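Long-range contact in potential RNA-dependent RNA polymerase (PDB 5I62), which synthesises RNA on an RNA template from ribonucleoside triphosphates, probably in both transcription and genome replication of a human picobirnavirus: residues T157-V162 / R172-E177. Residues are numbered along the deposited sequence; the frame is centred on the assembly and turned at random.
Sequences TIPCDV and RQNGRE
Asp161 and Arg172 form an antiparallel hydrogen-bonded pair. Asp161 N donates to Arg172 O at 2.9 Å, and Arg172 N donates to Asp161 O at 2.8 Å. Their side chains leave the same face of the sheet, with the two CB atoms 4.4 Å apart. Beyond that they part. The Arg172 chain bends at chi2 and chi3; the guanidinium folds away from Asp161, and Arg176 N lies above one of its faces, nearer the edge than the centre. The Asp161 carboxylate instead makes a salt bridge with Arg296. One pair along, Cys160 and Gln173 are a non-hydrogen-bonded pair with side chains on the other face. Here the backbones draw close, and Cys160 CA makes a CA-H...O contact with Arg172 O at 3.0 Å. Gln173 CB rests against Thr157 O at 3.4 Å. Gln173 CG is anti to its own carbonyl carbon (chi1 -56°), which sets CG beside Thr157 O. The chain then runs extended, and NE2 comes near Thr157 CA. Pro145, Tyr146 and Ala209 also touch this buried side chain. At the next position, Asn174 N donates an almost straight bond to Pro159 O (N-H...O 170°). The Asn174 side chain crosses that of Pro159 obliquely, with OD1 4.1 Å from Pro159 CD. Asn174 CB sits 3.5 Å from Ile158 O. Asn174 ND2 bonds Ser155 O, which ties the turn to helix 150-157. The peptide bond before Pro159 is cis. Gln173 to Arg176 form a type I' β turn, closed by backbone bonds in both directions between Gln173 and Arg176; Arg176 NH1 also bonds Asn174 O. Strands 160-165 and 168-173 form one β-hairpin, and the turn joins 168-173 to strand 176-189. The three make an antiparallel β-meander within a larger mixed sheet, on the margin of the polymerase.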
ATOM      1  N   THR A 157      10.136  24.002  -8.633  1.00 22.66           N
ATOM      2  CA  THR A 157       8.780  23.532  -8.384  1.00 22.74           C
ATOM      3  C   THR A 157       8.006  24.446  -7.448  1.00 20.40           C
ATOM      4  O   THR A 157       6.845  24.772  -7.718  1.00 22.85           O
ATOM      5  CB  THR A 157       8.810  22.101  -7.823  1.00 18.61           C
ATOM      6  OG1 THR A 157       9.447  21.246  -8.763  1.00 19.31           O
ATOM      7  CG2 THR A 157       7.376  21.571  -7.591  1.00 19.13           C
ATOM      8  N   ILE A 158       8.619  24.863  -6.348  1.00 20.75           N
ATOM      9  CA  ILE A 158       7.925  25.717  -5.387  1.00 21.29           C
ATOM     10  C   ILE A 158       8.368  27.181  -5.531  1.00 23.45           C
ATOM     11  O   ILE A 158       9.485  27.439  -5.935  1.00 21.88           O
ATOM     12  CB  ILE A 158       8.136  25.208  -3.950  1.00 22.71           C
ATOM     13  CG1 ILE A 158       9.610  25.200  -3.577  1.00 23.65           C
ATOM     14  CG2 ILE A 158       7.545  23.807  -3.787  1.00 23.66           C
ATOM     15  CD1 ILE A 158       9.848  24.839  -2.094  1.00 25.01           C
ATOM     16  N   PRO A 159       7.481  28.141  -5.207  1.00 26.14           N
ATOM     17  CA  PRO A 159       6.104  27.900  -4.774  1.00 24.07           C
ATOM     18  C   PRO A 159       5.231  27.432  -5.931  1.00 25.21           C
ATOM     19  O   PRO A 159       5.504  27.771  -7.091  1.00 21.77           O
ATOM     20  CB  PRO A 159       5.659  29.270  -4.253  1.00 27.73           C
ATOM     21  CG  PRO A 159       6.403  30.223  -5.135  1.00 28.40           C
ATOM     22  CD  PRO A 159       7.769  29.587  -5.306  1.00 29.37           C
ATOM     23  N   CYS A 160       4.211  26.638  -5.625  1.00 20.04           N
ATOM     24  CA  CYS A 160       3.361  26.069  -6.653  1.00 23.51           C
ATOM     25  C   CYS A 160       1.896  26.198  -6.255  1.00 24.46           C
ATOM     26  O   CYS A 160       1.550  26.308  -5.080  1.00 23.86           O
ATOM     27  CB  CYS A 160       3.714  24.596  -6.951  1.00 20.04           C
ATOM     28  SG  CYS A 160       3.622  23.457  -5.535  1.00 27.11           S
ATOM     29  N   ASP A 161       1.053  26.210  -7.282  1.00 22.01           N
ATOM     30  CA  ASP A 161      -0.396  26.279  -7.164  1.00 20.33           C
ATOM     31  C   ASP A 161      -0.938  25.304  -8.192  1.00 21.73           C
ATOM     32  O   ASP A 161      -0.544  25.378  -9.360  1.00 19.79           O
ATOM     33  CB  ASP A 161      -0.903  27.702  -7.430  1.00 24.11           C
ATOM     34  CG  ASP A 161      -2.420  27.825  -7.313  1.00 30.52           C
ATOM     35  OD1 ASP A 161      -3.022  27.122  -6.476  1.00 28.81           O
ATOM     36  OD2 ASP A 161      -3.007  28.632  -8.063  1.00 33.88           O
ATOM     37  N   VAL A 162      -1.786  24.361  -7.767  1.00 16.73           N
ATOM     38  CA  VAL A 162      -2.346  23.360  -8.671  1.00 15.66           C
ATOM     39  C   VAL A 162      -3.865  23.364  -8.545  1.00 18.21           C
ATOM     40  O   VAL A 162      -4.399  23.568  -7.451  1.00 18.30           O
ATOM     41  CB  VAL A 162      -1.763  21.944  -8.407  1.00 18.26           C
ATOM     42  CG1 VAL A 162      -0.231  21.931  -8.546  1.00 13.64           C
ATOM     43  CG2 VAL A 162      -2.169  21.426  -7.015  1.00 11.99           C
ATOM     44  N   ARG A 172       0.978  25.929 -11.693  1.00 15.49           N
ATOM     45  CA  ARG A 172       1.872  27.084 -11.691  1.00 19.51           C
ATOM     46  C   ARG A 172       3.040  26.779 -10.762  1.00 21.21           C
ATOM     47  O   ARG A 172       2.838  26.552  -9.569  1.00 19.92           O
ATOM     48  CB  ARG A 172       1.155  28.356 -11.235  1.00 19.86           C
ATOM     49  CG  ARG A 172       0.253  28.995 -12.262  1.00 24.87           C
ATOM     50  CD  ARG A 172       1.037  29.770 -13.335  1.00 32.81           C
ATOM     51  NE  ARG A 172       1.906  30.825 -12.808  1.00 31.14           N
ATOM     52  CZ  ARG A 172       2.728  31.560 -13.561  1.00 29.71           C
ATOM     53  NH1 ARG A 172       2.791  31.357 -14.877  1.00 29.24           N
ATOM     54  NH2 ARG A 172       3.484  32.499 -13.001  1.00 32.18           N
ATOM     55  N   GLN A 173       4.255  26.769 -11.299  1.00 15.97           N
ATOM     56  CA  GLN A 173       5.438  26.379 -10.539  1.00 18.84           C
ATOM     57  C   GLN A 173       6.493  27.454 -10.719  1.00 19.87           C
ATOM     58  O   GLN A 173       7.045  27.585 -11.815  1.00 16.15           O
ATOM     59  CB  GLN A 173       5.986  25.027 -11.000  1.00 18.77           C
ATOM     60  CG  GLN A 173       4.982  23.900 -10.947  1.00 18.26           C
ATOM     61  CD  GLN A 173       5.549  22.578 -11.430  1.00 22.06           C
ATOM     62  OE1 GLN A 173       4.846  21.572 -11.422  1.00 16.53           O
ATOM     63  NE2 GLN A 173       6.844  22.571 -11.842  1.00 16.21           N
ATOM     64  N   ASN A 174       6.756  28.220  -9.655  1.00 22.28           N
ATOM     65  CA  ASN A 174       7.782  29.264  -9.638  1.00 23.57           C
ATOM     66  C   ASN A 174       7.911  29.984 -10.979  1.00 20.19           C
ATOM     67  O   ASN A 174       8.965  29.925 -11.614  1.00 20.89           O
ATOM     68  CB  ASN A 174       9.137  28.669  -9.232  1.00 19.89           C
ATOM     69  CG  ASN A 174      10.157  29.735  -8.881  1.00 27.82           C
ATOM     70  OD1 ASN A 174       9.797  30.885  -8.657  1.00 25.81           O
ATOM     71  ND2 ASN A 174      11.434  29.355  -8.829  1.00 26.36           N
ATOM     72  N   GLY A 175       6.834  30.626 -11.448  1.00 22.89           N
ATOM     73  CA  GLY A 175       6.900  31.423 -12.667  1.00 19.59           C
ATOM     74  C   GLY A 175       6.554  30.704 -13.955  1.00 19.82           C
ATOM     75  O   GLY A 175       6.393  31.365 -14.981  1.00 18.86           O
ATOM     76  N   ARG A 176       6.440  29.379 -13.941  1.00 17.56           N
ATOM     77  CA  ARG A 176       6.049  28.594 -15.101  1.00 18.56           C
ATOM     78  C   ARG A 176       4.598  28.136 -14.950  1.00 18.32           C
ATOM     79  O   ARG A 176       4.130  27.901 -13.842  1.00 18.05           O
ATOM     80  CB  ARG A 176       6.935  27.357 -15.257  1.00 17.21           C
ATOM     81  CG  ARG A 176       8.391  27.630 -15.578  1.00 16.63           C
ATOM     82  CD  ARG A 176       9.213  27.866 -14.314  1.00 18.42           C
ATOM     83  NE  ARG A 176      10.606  27.443 -14.483  1.00 21.86           N
ATOM     84  CZ  ARG A 176      11.534  27.560 -13.541  1.00 23.37           C
ATOM     85  NH1 ARG A 176      11.216  28.096 -12.368  1.00 19.37           N
ATOM     86  NH2 ARG A 176      12.777  27.140 -13.768  1.00 22.47           N
ATOM     87  N   GLU A 177       3.896  27.992 -16.069  1.00 15.78           N
ATOM     88  CA  GLU A 177       2.616  27.290 -16.084  1.00 18.60           C
ATOM     89  C   GLU A 177       2.769  26.021 -16.907  1.00 19.00           C
ATOM     90  O   GLU A 177       3.061  26.083 -18.106  1.00 19.01           O
ATOM     91  CB  GLU A 177       1.467  28.128 -16.639  1.00 18.66           C
ATOM     92  CG  GLU A 177       0.227  27.232 -16.809  1.00 22.64           C
ATOM     93  CD  GLU A 177      -1.077  27.978 -17.030  1.00 27.54           C
ATOM     94  OE1 GLU A 177      -1.150  29.205 -16.773  1.00 26.99           O
ATOM     95  OE2 GLU A 177      -2.038  27.313 -17.467  1.00 26.96           O
TER